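Local coordinates for protein ADP-ribose pyrophosphatase MutT (Rickettsia felis, PDB 4KYX) that probably hydrolyses nucleoside diphosphate derivatives or oxidised nucleotides such as 8-oxo-dGTP, as a magnesium-dependent pyrophosphatase of the Nudix family, at residues Pro13-Gly18 with Gly47-Gly52; Gln75-Thr80 with Phe95-Cys100. One frame throughout, in Å; residues are numbered along the deposited sequence. Where two conformers were deposited one is given.

Contact 1 of 2, residues Pro13-Gly18 with Gly47-Gly52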
loop_
_atom_site.group_PDB
_atom_site.type_symbol
_atom_site.label_atom_id
_atom_site.label_comp_id
_atom_site.label_asym_id
_atom_site.label_seq_id
_atom_site.Cartn_x
_atom_site.Cartn_y
_atom_site.Cartn_z
ATOM N N PRO A 13 -5.319 0.837 10.529
ATOM C CA PRO A 13 -4.694 -0.004 9.511
ATOM C C PRO A 13 -3.147 0.077 9.556
ATOM O O PRO A 13 -2.581 1.159 9.720
ATOM C CB PRO A 13 -5.233 0.609 8.198
ATOM C CG PRO A 13 -6.518 1.222 8.584
ATOM C CD PRO A 13 -6.269 1.803 9.932
ATOM N N ARG A 14 -2.493 -1.061 9.402
ATOM C CA ARG A 14 -1.040 -1.111 9.453
ATOM C C ARG A 14 -0.423 -1.484 8.131
ATOM O O ARG A 14 -1.041 -2.133 7.344
ATOM C CB ARG A 14 -0.649 -2.126 10.513
ATOM C CG ARG A 14 -1.167 -1.810 11.905
ATOM C CD ARG A 14 -0.245 -0.885 12.711
ATOM N NE ARG A 14 1.187 -0.935 12.355
ATOM C CZ ARG A 14 2.161 -1.580 12.994
ATOM N NH1 ARG A 14 1.939 -2.355 14.065
ATOM N NH2 ARG A 14 3.399 -1.458 12.527
ATOM N N ILE A 15 0.848 -1.163 7.913
ATOM C CA ILE A 15 1.453 -1.469 6.670
ATOM C C ILE A 15 2.459 -2.608 6.872
ATOM O O ILE A 15 3.368 -2.517 7.685
ATOM C CB ILE A 15 2.167 -0.264 6.062
ATOM C CG1 ILE A 15 1.153 0.855 5.770
ATOM C CG2 ILE A 15 2.944 -0.725 4.843
ATOM C CD1 ILE A 15 1.635 2.272 5.979
ATOM N N GLY A 16 2.284 -3.641 6.073
ATOM C CA GLY A 16 3.112 -4.834 6.097
ATOM C C GLY A 16 3.878 -4.887 4.787
ATOM O O GLY A 16 3.391 -4.477 3.733
ATOM N N ILE A 17 5.071 -5.451 4.815
ATOM C CA ILE A 17 5.849 -5.674 3.625
ATOM C C ILE A 17 5.951 -7.202 3.473
ATOM O O ILE A 17 6.402 -7.882 4.408
ATOM C CB ILE A 17 7.265 -5.031 3.779
ATOM C CG1 ILE A 17 7.251 -3.498 3.890
ATOM C CG2 ILE A 17 8.226 -5.570 2.728
ATOM C CD1 ILE A 17 6.457 -2.738 2.891
ATOM N N GLY A 18 5.617 -7.745 2.307
ATOM C CA GLY A 18 5.933 -9.142 2.032
ATOM C C GLY A 18 6.920 -9.250 0.904
ATOM O O GLY A 18 6.859 -8.543 -0.081
ATOM N N GLY A 47 7.177 -8.420 7.261
ATOM C CA GLY A 47 6.772 -7.951 8.535
ATOM C C GLY A 47 6.454 -6.480 8.373
ATOM O O GLY A 47 6.144 -6.026 7.262
ATOM N N HIS A 48 6.570 -5.745 9.461
ATOM C CA HIS A 48 6.013 -4.397 9.491
ATOM C C HIS A 48 6.972 -3.374 8.901
ATOM O O HIS A 48 8.176 -3.406 9.180
ATOM C CB HIS A 48 5.782 -4.011 10.930
ATOM C CG HIS A 48 4.599 -4.664 11.533
ATOM N ND1 HIS A 48 4.667 -5.361 12.716
ATOM C CD2 HIS A 48 3.302 -4.711 11.142
ATOM C CE1 HIS A 48 3.474 -5.841 13.022
ATOM N NE2 HIS A 48 2.626 -5.460 12.088
ATOM N N LEU A 49 6.449 -2.442 8.107
ATOM C CA LEU A 49 7.247 -1.286 7.680
ATOM C C LEU A 49 7.570 -0.445 8.921
ATOM O O LEU A 49 6.685 -0.145 9.720
ATOM C CB LEU A 49 6.446 -0.434 6.670
ATOM C CG LEU A 49 7.199 0.768 6.085
ATOM C CD1 LEU A 49 8.392 0.370 5.228
ATOM C CD2 LEU A 49 6.229 1.553 5.249
ATOM N N GLU A 50 8.829 -0.091 9.109
ATOM C CA GLU A 50 9.194 0.726 10.241
ATOM C C GLU A 50 9.254 2.185 9.826
ATOM O O GLU A 50 9.456 2.523 8.649
ATOM C CB GLU A 50 10.537 0.315 10.845
ATOM C CG GLU A 50 10.502 -1.036 11.531
ATOM C CD GLU A 50 11.857 -1.472 12.086
ATOM O OE1 GLU A 50 12.804 -0.665 12.096
ATOM O OE2 GLU A 50 11.963 -2.667 12.482
ATOM N N PHE A 51 9.097 3.058 10.811
ATOM C CA PHE A 51 9.120 4.497 10.541
ATOM C C PHE A 51 10.419 4.876 9.835
ATOM O O PHE A 51 11.492 4.512 10.286
ATOM C CB PHE A 51 9.007 5.298 11.829
ATOM C CG PHE A 51 9.125 6.791 11.632
ATOM C CD1 PHE A 51 10.370 7.430 11.555
ATOM C CD2 PHE A 51 7.986 7.566 11.541
ATOM C CE1 PHE A 51 10.436 8.811 11.371
ATOM C CE2 PHE A 51 8.063 8.936 11.369
ATOM C CZ PHE A 51 9.296 9.549 11.269
ATOM N N GLY A 52 10.318 5.654 8.765
ATOM C CA GLY A 52 11.488 6.178 8.095
ATOM C C GLY A 52 12.046 5.345 6.959
ATOM O O GLY A 52 12.835 5.865 6.188
HETATM O O HOH W 1 4.007 -0.898 9.830
#

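Contact 2 of 2, residues Gln75-Thr80 with Phe95-Cys100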
loop_
_atom_site.group_PDB
_atom_site.type_symbol
_atom_site.label_atom_id
_atom_site.label_comp_id
_atom_site.label_asym_id
_atom_site.label_seq_id
_atom_site.Cartn_x
_atom_site.Cartn_y
_atom_site.Cartn_z
ATOM N N GLN A 75 11.673 -5.568 -6.383
ATOM C CA GLN A 75 10.735 -5.000 -7.313
ATOM C C GLN A 75 9.317 -5.011 -6.772
ATOM O O GLN A 75 8.814 -6.011 -6.306
ATOM C CB GLN A 75 10.755 -5.729 -8.655
ATOM C CG GLN A 75 12.086 -5.700 -9.375
ATOM C CD GLN A 75 12.551 -4.287 -9.709
ATOM O OE1 GLN A 75 11.845 -3.506 -10.394
ATOM N NE2 GLN A 75 13.747 -3.923 -9.213
ATOM N N PHE A 76 8.658 -3.880 -6.850
ATOM C CA PHE A 76 7.262 -3.741 -6.350
ATOM C C PHE A 76 6.323 -4.575 -7.200
ATOM O O PHE A 76 6.352 -4.489 -8.430
ATOM C CB PHE A 76 6.941 -2.253 -6.380
ATOM C CG PHE A 76 5.702 -1.861 -5.678
ATOM C CD1 PHE A 76 4.477 -2.018 -6.282
ATOM C CD2 PHE A 76 5.762 -1.253 -4.466
ATOM C CE1 PHE A 76 3.304 -1.609 -5.645
ATOM C CE2 PHE A 76 4.622 -0.837 -3.829
ATOM C CZ PHE A 76 3.386 -1.030 -4.406
ATOM N N ILE A 77 5.514 -5.447 -6.599
ATOM C CA ILE A 77 4.630 -6.369 -7.329
ATOM C C ILE A 77 3.136 -6.077 -7.118
ATOM O O ILE A 77 2.344 -6.194 -8.027
ATOM C CB ILE A 77 4.853 -7.844 -6.896
ATOM C CG1 ILE A 77 6.254 -8.351 -7.279
ATOM C CG2 ILE A 77 3.779 -8.777 -7.467
ATOM C CD1 ILE A 77 6.583 -8.353 -8.761
ATOM N N ALA A 78 2.758 -5.768 -5.885
ATOM C CA ALA A 78 1.332 -5.772 -5.571
ATOM C C ALA A 78 0.986 -5.137 -4.242
ATOM O O ALA A 78 1.834 -4.957 -3.387
ATOM C CB ALA A 78 0.808 -7.182 -5.623
ATOM N N VAL A 79 -0.268 -4.710 -4.125
ATOM C CA VAL A 79 -0.833 -4.245 -2.857
ATOM C C VAL A 79 -2.075 -5.040 -2.578
ATOM O O VAL A 79 -2.925 -5.258 -3.463
ATOM C CB VAL A 79 -1.290 -2.757 -2.892
ATOM C CG1 VAL A 79 -1.785 -2.333 -1.509
ATOM C CG2 VAL A 79 -0.148 -1.850 -3.351
ATOM N N THR A 80 -2.216 -5.437 -1.320
ATOM C CA THR A 80 -3.429 -6.077 -0.846
ATOM C C THR A 80 -3.913 -5.339 0.352
ATOM O O THR A 80 -3.125 -4.748 1.060
ATOM C CB THR A 80 -3.230 -7.557 -0.459
ATOM O OG1 THR A 80 -2.234 -7.633 0.555
ATOM C CG2 THR A 80 -2.764 -8.387 -1.624
ATOM N N PHE A 95 3.742 -6.066 -1.498
ATOM C CA PHE A 95 4.605 -7.169 -1.905
ATOM C C PHE A 95 5.658 -6.724 -2.865
ATOM O O PHE A 95 5.388 -5.953 -3.796
ATOM C CB PHE A 95 3.812 -8.274 -2.565
ATOM C CG PHE A 95 3.008 -9.072 -1.589
ATOM C CD1 PHE A 95 3.571 -10.111 -0.907
ATOM C CD2 PHE A 95 1.655 -8.749 -1.350
ATOM C CE1 PHE A 95 2.816 -10.879 0.006
ATOM C CE2 PHE A 95 0.918 -9.515 -0.442
ATOM C CZ PHE A 95 1.513 -10.568 0.231
ATOM N N LEU A 96 6.851 -7.296 -2.653
ATOM C CA LEU A 96 7.956 -7.113 -3.539
ATOM C C LEU A 96 8.599 -8.444 -3.886
ATOM O O LEU A 96 8.360 -9.408 -3.214
ATOM C CB LEU A 96 9.001 -6.201 -2.938
ATOM C CG LEU A 96 8.560 -4.809 -2.583
ATOM C CD1 LEU A 96 8.122 -4.747 -1.126
ATOM C CD2 LEU A 96 9.713 -3.891 -2.857
ATOM N N LYS A 97 9.256 -8.503 -5.014
ATOM C CA LYS A 97 10.010 -9.672 -5.353
ATOM C C LYS A 97 11.494 -9.403 -5.549
ATOM O O LYS A 97 11.894 -8.341 -6.018
ATOM C CB LYS A 97 9.431 -10.411 -6.532
ATOM C CG LYS A 97 9.477 -9.732 -7.847
ATOM C CD LYS A 97 9.527 -10.775 -8.979
ATOM C CE LYS A 97 9.828 -10.015 -10.286
ATOM N NZ LYS A 97 8.605 -9.618 -11.027
ATOM N N ALA A 98 12.303 -10.402 -5.192
ATOM C CA ALA A 98 13.723 -10.282 -5.413
ATOM C C ALA A 98 14.368 -11.643 -5.495
ATOM O O ALA A 98 13.898 -12.611 -4.871
ATOM C CB ALA A 98 14.364 -9.491 -4.300
ATOM N N HIS A 99 15.446 -11.711 -6.263
ATOM C CA HIS A 99 16.319 -12.883 -6.212
ATOM C C HIS A 99 17.317 -12.730 -5.087
ATOM O O HIS A 99 17.828 -11.626 -4.848
ATOM C CB HIS A 99 17.027 -13.105 -7.540
ATOM C CG HIS A 99 16.218 -13.906 -8.498
ATOM N ND1 HIS A 99 16.360 -15.270 -8.630
ATOM C CD2 HIS A 99 15.190 -13.549 -9.300
ATOM C CE1 HIS A 99 15.491 -15.708 -9.526
ATOM N NE2 HIS A 99 14.764 -14.682 -9.939
ATOM N N CYS A 100 17.532 -13.810 -4.349
ATOM C CA CYS A 100 18.623 -13.844 -3.379
ATOM C C CYS A 100 19.968 -14.221 -4.023
ATOM O O CYS A 100 20.030 -14.945 -5.005
ATOM C CB CYS A 100 18.300 -14.717 -2.184
ATOM S SG CYS A 100 18.274 -16.470 -2.550
#

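Contact 1 of 2, residues Pro13-Gly18 with Gly47-Gly52
Ile17 and Gly47 form an antiparallel hydrogen-bonded pair that satisfies the N and O of both residues: Ile17 N gives a nearly straight bond of 2.7 Å to Gly47 O, and Gly47 N returns one of 3.0 Å to Ile17 O, more bent at 142°. Beyond the non-hydrogen-bonded pair Gly16 and His48, segment 47-52 leaves its strand, yet Leu49 N still reaches Ile15 O at 3.1 Å. That carbonyl accepts twice, because a water also donates to Ile15 O. The same water donates to Leu49 O and accepts from Arg14 NH2 at 2.8 Å, so one solvent molecule joins two carbonyls to a guanidinium. Arg14, its chain bent at chi2 and chi3, lays this guanidinium flat over one face of the His48 imidazole, planes 20° apart, with NH2 3.5 Å from His48 CD2. The ring's NE2 is hydrogen-bonded to Tyr91 OH of strand 89-99, which helps hold the imidazole's rotation. Ile15 CG2 packs 4.0 Å from Leu49 CB, the two side chains running side by side. The contact ties the edge strand 45-48 of the mixed Nudix sheet to strand 14-22, whose other edge bonds to strand 89-99. Helix 55-67 covers Ile17 and Leu49 through Cys58, while Ile15 packs on Ile15 of the second subunit.

Contact 2 of 2, residues Gln75-Thr80 with Phe95-Cys100
A classic beta bulge interrupts the pairing: Ile77 and Ala78 both face Phe95, whose carbonyl oxygen accepts from Ile77 N at 2.9 Å and, weakly, from Ala78 N at 3.4 Å. The helix-like psi of Ile77, -42°, makes the extra residue fit and shifts the antiparallel register by one. On one side of the bulge Phe95 N closes on Ala78 O; on the other, beyond the non-hydrogen-bonded pair Phe76 and Leu96, Gln75 N bonds to Lys97 O at 2.8 Å and Lys97 N back to Gln75 O. Here Leu96 CA also brings a C-H to Gln75 O at 3.1 Å. Lys97 CG sits between its backbone N and carbonyl carbon (chi1 67°), on the side of Ile77. In the conformer given, one of two for Ile77, the two side chains cross at about a right angle, Ile77 against the aliphatic part of the lysine. At the far end Thr80 OG1 meets the edge of the Phe95 ring, 3.8 Å from CE2; the same OG1 is hydrogen-bonded to Asp82 OD2. Strands 75-84 and 89-99 form a beta hairpin within the mixed sheet. Phe76 stacks on Tyr142 of the second subunit. Helix 131-137 packs on the face carrying Ala78 and Phe95, touching both through Leu136; strand 14-22 flanks strand 89-99, and strand 142-143 of the same chain borders strand 75-84.

From the N terminus, strand 14-22 comes first, and contact 1 closes when the chain returns to it at strand 45-48 after passing through strands 28-34 and 40-43 of the smaller sheet. The chain then runs through helix 55-67 to strand 75-84, and contact 2 closes the hairpin with strand 89-99, at the end away from its turn. The two closures are in series, neither nested nor crossed, with centres about 14 Å apart. They meet where strand 89-99 lies parallel to strand 14-22: Gly18 O is 2.9 Å from Leu96 N, a probable hydrogen bond, and Ile17 packs on Leu96. Together they join four neighbouring strands of the mixed sheet.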